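D-alanine--D-alanine ligase (Coxiella burnetii, PDB 3TQT) joins two molecules of D-alanine into D-alanyl-D-alanine at the expense of ATP, a step in building the peptidoglycan cell wall. Local coordinates at residues 136-141 / 315-320; 143-148 / 153-158. All coordinates share one frame; numbering follows the deposited sequence.

Contact 1: 136-141 / 315-320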
loop_
_atom_site.group_PDB
_atom_site.type_symbol
_atom_site.label_atom_id
_atom_site.label_comp_id
_atom_site.label_asym_id
_atom_site.label_seq_id
_atom_site.Cartn_x
_atom_site.Cartn_y
_atom_site.Cartn_z
ATOM N N ALA A 136 -2.262 3.619 0.361
ATOM C CA ALA A 136 -3.143 2.730 -0.397
ATOM C C ALA A 136 -4.536 2.756 0.190
ATOM O O ALA A 136 -5.526 2.836 -0.533
ATOM C CB ALA A 136 -2.587 1.318 -0.430
ATOM N N VAL A 137 -4.622 2.707 1.510
ATOM C CA VAL A 137 -5.923 2.779 2.161
ATOM C C VAL A 137 -6.661 4.099 1.875
ATOM O O VAL A 137 -7.870 4.104 1.635
ATOM C CB VAL A 137 -5.812 2.547 3.682
ATOM C CG1 VAL A 137 -7.113 2.913 4.384
ATOM C CG2 VAL A 137 -5.447 1.097 3.959
ATOM N N CYS A 138 -5.937 5.209 1.895
ATOM C CA CYS A 138 -6.557 6.515 1.702
ATOM C C CYS A 138 -6.855 6.803 0.230
ATOM O O CYS A 138 -7.769 7.568 -0.093
ATOM C CB CYS A 138 -5.675 7.616 2.293
ATOM S SG CYS A 138 -5.612 7.604 4.089
ATOM N N MET A 139 -6.077 6.193 -0.652
ATOM C CA MET A 139 -6.231 6.398 -2.092
ATOM C C MET A 139 -7.521 5.776 -2.616
ATOM O O MET A 139 -8.182 6.336 -3.491
ATOM C CB MET A 139 -5.040 5.790 -2.833
ATOM C CG MET A 139 -5.069 5.987 -4.320
ATOM S SD MET A 139 -4.433 7.612 -4.751
ATOM C CE MET A 139 -4.647 7.586 -6.531
ATOM N N GLU A 140 -7.876 4.614 -2.084
ATOM C CA GLU A 140 -9.099 3.930 -2.489
ATOM C C GLU A 140 -10.189 4.359 -1.515
ATOM O O GLU A 140 -10.267 3.866 -0.395
ATOM C CB GLU A 140 -8.931 2.414 -2.445
ATOM C CG GLU A 140 -7.627 1.919 -3.051
ATOM C CD GLU A 140 -7.753 1.616 -4.524
ATOM O OE1 GLU A 140 -8.848 1.196 -4.953
ATOM O OE2 GLU A 140 -6.759 1.798 -5.256
ATOM N N LYS A 141 -11.022 5.285 -1.962
ATOM C CA LYS A 141 -11.947 5.992 -1.085
ATOM C C LYS A 141 -12.948 5.084 -0.403
ATOM O O LYS A 141 -13.366 5.363 0.725
ATOM C CB LYS A 141 -12.657 7.106 -1.864
ATOM C CG LYS A 141 -11.676 8.139 -2.421
ATOM C CD LYS A 141 -12.400 9.275 -3.122
ATOM C CE LYS A 141 -12.835 8.876 -4.524
ATOM N NZ LYS A 141 -11.699 8.913 -5.483
ATOM N N ASN A 315 -15.635 12.402 4.210
ATOM C CA ASN A 315 -15.781 11.905 2.847
ATOM C C ASN A 315 -14.499 11.302 2.294
ATOM O O ASN A 315 -14.537 10.329 1.544
ATOM C CB ASN A 315 -16.241 13.005 1.905
ATOM C CG ASN A 315 -16.874 12.447 0.641
ATOM O OD1 ASN A 315 -17.633 11.470 0.693
ATOM N ND2 ASN A 315 -16.558 13.050 -0.499
ATOM N N GLU A 316 -13.362 11.893 2.650
ATOM C CA GLU A 316 -12.110 11.502 2.022
ATOM C C GLU A 316 -10.922 11.916 2.890
ATOM O O GLU A 316 -11.003 12.884 3.638
ATOM C CB GLU A 316 -11.997 12.145 0.627
ATOM C CG GLU A 316 -10.715 11.817 -0.122
ATOM C CD GLU A 316 -10.745 12.273 -1.582
ATOM O OE1 GLU A 316 -11.618 13.086 -1.942
ATOM O OE2 GLU A 316 -9.895 11.807 -2.372
ATOM N N ILE A 317 -9.842 11.148 2.802
ATOM C CA ILE A 317 -8.551 11.542 3.386
ATOM C C ILE A 317 -7.526 11.615 2.268
ATOM O O ILE A 317 -7.315 10.640 1.554
ATOM C CB ILE A 317 -8.071 10.515 4.439
ATOM C CG1 ILE A 317 -9.184 10.300 5.477
ATOM C CG2 ILE A 317 -6.736 10.991 5.100
ATOM C CD1 ILE A 317 -8.877 9.243 6.510
ATOM N N ASN A 318 -6.896 12.771 2.118
ATOM C CA ASN A 318 -5.941 13.003 1.045
ATOM C C ASN A 318 -4.555 13.074 1.632
ATOM O O ASN A 318 -4.285 13.968 2.435
ATOM C CB ASN A 318 -6.228 14.344 0.381
ATOM C CG ASN A 318 -7.602 14.407 -0.193
ATOM O OD1 ASN A 318 -7.843 13.926 -1.299
ATOM N ND2 ASN A 318 -8.533 14.979 0.563
ATOM N N THR A 319 -3.676 12.162 1.220
ATOM C CA THR A 319 -2.363 12.053 1.854
ATOM C C THR A 319 -1.302 12.878 1.128
ATOM O O THR A 319 -0.273 13.197 1.697
ATOM C CB THR A 319 -1.879 10.586 1.919
ATOM O OG1 THR A 319 -1.845 10.064 0.594
ATOM C CG2 THR A 319 -2.841 9.720 2.776
ATOM N N ILE A 320 -1.555 13.228 -0.124
ATOM C CA ILE A 320 -0.691 14.213 -0.780
ATOM C C ILE A 320 -1.587 15.327 -1.317
ATOM O O ILE A 320 -1.864 15.412 -2.511
ATOM C CB ILE A 320 0.225 13.599 -1.881
ATOM C CG1 ILE A 320 0.881 12.299 -1.385
ATOM C CG2 ILE A 320 1.308 14.603 -2.341
ATOM C CD1 ILE A 320 1.984 12.480 -0.344
HETATM O O HOH W 1 -9.921 8.772 1.081
HETATM O O HOH W 2 -7.967 10.027 -1.359
HETATM O O HOH W 3 -12.680 8.059 1.327
#
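Cys138 meets the strand end 315-318 and the turn after it through a short side chain, while the polar backbone of both segments is joined by water rather than by direct hydrogen bonds. Its CB packs on Ile317 O at 3.5 Å and on Thr319 CG2 at 3.6 Å, and from there the cysteine continues to SG. The sulfur stands beside the backbone N (chi1 -70°), and this brings SG against two methyl groups, Ile317 CG2 and Thr319 CG2, each at 3.7 Å.

Behind this apolar junction the carbonyl of Cys138 receives two waters. Water 1 donates to Cys138 O and accepts from Ile317 N at 2.9 Å; water 2 links Cys138 O to the carboxylate, 2.8 Å from Glu316 OE2. A third water spans Lys141 O and Asn315 O. Lys141 lays its aliphatic part against the same carboxylate, with CD 3.6 Å from Glu316 OE2. Its chain then bends, leaving NZ 4.6 Å from Glu316 OE2, too far for a salt bridge, and the ammonium turns to weak hydrogen bonds with the carbonyls of Ala187 and Val188.

Glu316 and Asn318 are predicted magnesium ligands, together with Asp303, opposite which Asn315 and Glu316 form a classic beta bulge. The contact thus sets the end of helix 132-139 and the start of helix 141-150 against edge strand 312-318, whose neighbour in the sheet is strand 298-306.

Contact 2: 143-148 / 153-158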
loop_
_atom_site.group_PDB
_atom_site.type_symbol
_atom_site.label_atom_id
_atom_site.label_comp_id
_atom_site.label_asym_id
_atom_site.label_seq_id
_atom_site.Cartn_x
_atom_site.Cartn_y
_atom_site.Cartn_z
ATOM N N LEU A 143 -12.290 1.879 0.375
ATOM C CA LEU A 143 -11.488 1.187 1.387
ATOM C C LEU A 143 -11.283 2.098 2.598
ATOM O O LEU A 143 -11.382 1.652 3.738
ATOM C CB LEU A 143 -10.140 0.740 0.806
ATOM C CG LEU A 143 -9.146 0.077 1.760
ATOM C CD1 LEU A 143 -9.780 -1.143 2.445
ATOM C CD2 LEU A 143 -7.864 -0.294 0.999
ATOM N N THR A 144 -11.007 3.375 2.350
ATOM C CA THR A 144 -10.867 4.344 3.435
ATOM C C THR A 144 -12.113 4.327 4.311
ATOM O O THR A 144 -12.034 4.219 5.536
ATOM C CB THR A 144 -10.716 5.799 2.916
ATOM O OG1 THR A 144 -9.828 5.837 1.798
ATOM C CG2 THR A 144 -10.179 6.696 4.023
ATOM N N LYS A 145 -13.273 4.429 3.671
ATOM C CA LYS A 145 -14.524 4.468 4.417
ATOM C C LYS A 145 -14.790 3.176 5.163
ATOM O O LYS A 145 -15.360 3.194 6.253
ATOM C CB LYS A 145 -15.694 4.817 3.499
ATOM C CG LYS A 145 -15.723 6.293 3.139
ATOM C CD LYS A 145 -16.854 6.577 2.167
ATOM C CE LYS A 145 -16.877 8.041 1.797
ATOM N NZ LYS A 145 -18.161 8.343 1.144
ATOM N N THR A 146 -14.358 2.057 4.590
ATOM C CA THR A 146 -14.541 0.774 5.245
ATOM C C THR A 146 -13.799 0.801 6.574
ATOM O O THR A 146 -14.332 0.413 7.615
ATOM C CB THR A 146 -13.964 -0.365 4.389
ATOM O OG1 THR A 146 -14.729 -0.484 3.187
ATOM C CG2 THR A 146 -14.008 -1.692 5.148
ATOM N N VAL A 147 -12.557 1.266 6.530
ATOM C CA VAL A 147 -11.722 1.275 7.716
ATOM C C VAL A 147 -12.266 2.287 8.726
ATOM O O VAL A 147 -12.361 1.992 9.921
ATOM C CB VAL A 147 -10.255 1.554 7.351
ATOM C CG1 VAL A 147 -9.437 1.812 8.596
ATOM C CG2 VAL A 147 -9.690 0.375 6.536
ATOM N N LEU A 148 -12.656 3.466 8.242
ATOM C CA LEU A 148 -13.191 4.496 9.127
ATOM C C LEU A 148 -14.462 4.029 9.806
ATOM O O LEU A 148 -14.606 4.135 11.026
ATOM C CB LEU A 148 -13.460 5.792 8.366
ATOM C CG LEU A 148 -12.182 6.468 7.852
ATOM C CD1 LEU A 148 -12.530 7.710 7.024
ATOM C CD2 LEU A 148 -11.273 6.808 9.023
ATOM N N ILE A 153 -15.980 5.800 12.911
ATOM C CA ILE A 153 -15.956 7.162 12.399
ATOM C C ILE A 153 -17.083 7.386 11.400
ATOM O O ILE A 153 -17.289 6.589 10.493
ATOM C CB ILE A 153 -14.575 7.542 11.831
ATOM C CG1 ILE A 153 -13.593 7.717 12.997
ATOM C CG2 ILE A 153 -14.655 8.821 11.001
ATOM C CD1 ILE A 153 -12.166 7.902 12.589
ATOM N N PRO A 154 -17.839 8.468 11.590
ATOM C CA PRO A 154 -18.993 8.781 10.737
ATOM C C PRO A 154 -18.508 9.093 9.332
ATOM O O PRO A 154 -17.650 9.964 9.194
ATOM C CB PRO A 154 -19.570 10.053 11.367
ATOM C CG PRO A 154 -18.919 10.160 12.723
ATOM C CD PRO A 154 -17.582 9.512 12.595
ATOM N N VAL A 155 -19.011 8.389 8.319
ATOM C CA VAL A 155 -18.640 8.709 6.940
ATOM C C VAL A 155 -19.874 8.844 6.052
ATOM O O VAL A 155 -20.945 8.326 6.366
ATOM C CB VAL A 155 -17.699 7.638 6.323
ATOM C CG1 VAL A 155 -16.474 7.452 7.200
ATOM C CG2 VAL A 155 -18.441 6.327 6.173
ATOM N N VAL A 156 -19.717 9.564 4.951
ATOM C CA VAL A 156 -20.732 9.589 3.911
ATOM C C VAL A 156 -20.885 8.165 3.397
ATOM O O VAL A 156 -19.894 7.508 3.081
ATOM C CB VAL A 156 -20.317 10.516 2.761
ATOM C CG1 VAL A 156 -21.346 10.454 1.627
ATOM C CG2 VAL A 156 -20.156 11.951 3.274
ATOM N N ASP A 157 -22.118 7.678 3.330
ATOM C CA ASP A 157 -22.331 6.291 2.951
ATOM C C ASP A 157 -21.911 6.075 1.509
ATOM O O ASP A 157 -21.788 7.027 0.738
ATOM C CB ASP A 157 -23.783 5.851 3.169
ATOM C CG ASP A 157 -23.932 4.324 3.179
ATOM O OD1 ASP A 157 -22.924 3.615 3.438
ATOM O OD2 ASP A 157 -25.051 3.822 2.927
ATOM N N TRP A 158 -21.670 4.819 1.156
ATOM C CA TRP A 158 -21.204 4.503 -0.186
ATOM C C TRP A 158 -21.607 3.094 -0.544
ATOM O O TRP A 158 -21.963 2.297 0.322
ATOM C CB TRP A 158 -19.682 4.631 -0.275
ATOM C CG TRP A 158 -18.955 3.464 0.337
ATOM C CD1 TRP A 158 -18.326 2.445 -0.328
ATOM C CD2 TRP A 158 -18.795 3.188 1.735
ATOM N NE1 TRP A 158 -17.771 1.566 0.571
ATOM C CE2 TRP A 158 -18.052 1.996 1.844
ATOM C CE3 TRP A 158 -19.213 3.838 2.905
ATOM C CZ2 TRP A 158 -17.715 1.433 3.080
ATOM C CZ3 TRP A 158 -18.878 3.285 4.126
ATOM C CH2 TRP A 158 -18.124 2.096 4.206
#
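Lys145 NZ donates to Val156 O at 2.7 Å, the shortest polar link between helix 143-148 and the segment 153-158. The ammonium approaches from above the carbonyl plane, 47° out of it, and it has further partners: a salt bridge to Glu222, a residue of the predicted ATP site, and a hydrogen bond to Asn315 OD1. Three acceptors therefore grip one buried lysine nitrogen. At the other end of the contact Ile153 N donates to Leu148 O over 2.9 Å, where the chain turns back alongside the helix it has just left.

Helix 141-150 leads through the irregular segment 153-158 into strand 159-161, an edge strand of the four-stranded antiparallel sheet that carries part of the predicted ATP site in this ATP-grasp enzyme. On the way, Pro154 and Val156 bond through their backbones to Val314 of the neighbouring five-stranded sheet.

The extended Lys145 chain runs from the helix to that carbonyl beneath the indole of Trp158, whose CG lies between its own backbone N and carbonyl carbon (chi1 77°), a turn that lays the ring over the lysine. Lys145 CB sits over one face of the six-membered ring in a CH-pi contact, 3.6 Å from the centroid and 10° off the normal, and CD follows under Trp158 CE3. The two side chains point in opposite directions as they pass. Next to the indole, Lys145 CG rests against Val155 CB at 4.0 Å, and Val155 CG1 reaches Leu148 CB at 3.6 Å. Leu148 carries the apolar seam on to Ile153, CD2 meeting CD1 at 3.8 Å, and helix 277-293 covers Ile153 with Ile286, Ala290 and Met293.

Both contacts are buried, and they share helix 141-150: contact 1 takes in its first residue and the end of helix 132-139, contact 2 its middle and the returning chain. Contact 1 lies nearer the centre of the chain, about 7 Å away from centre to centre against about 17 Å, yet it is the smaller and more hydrated, bridged by waters beside predicted metal ligands. Contact 2 buries more surface, uses direct hydrogen bonds and adds a CH-pi contact and a longer run of aliphatic contacts. Strand 312-318 borders both, and Thr144 OG1 of contact 2 bonds to Val137 O of contact 1. Each also packs against the second subunit.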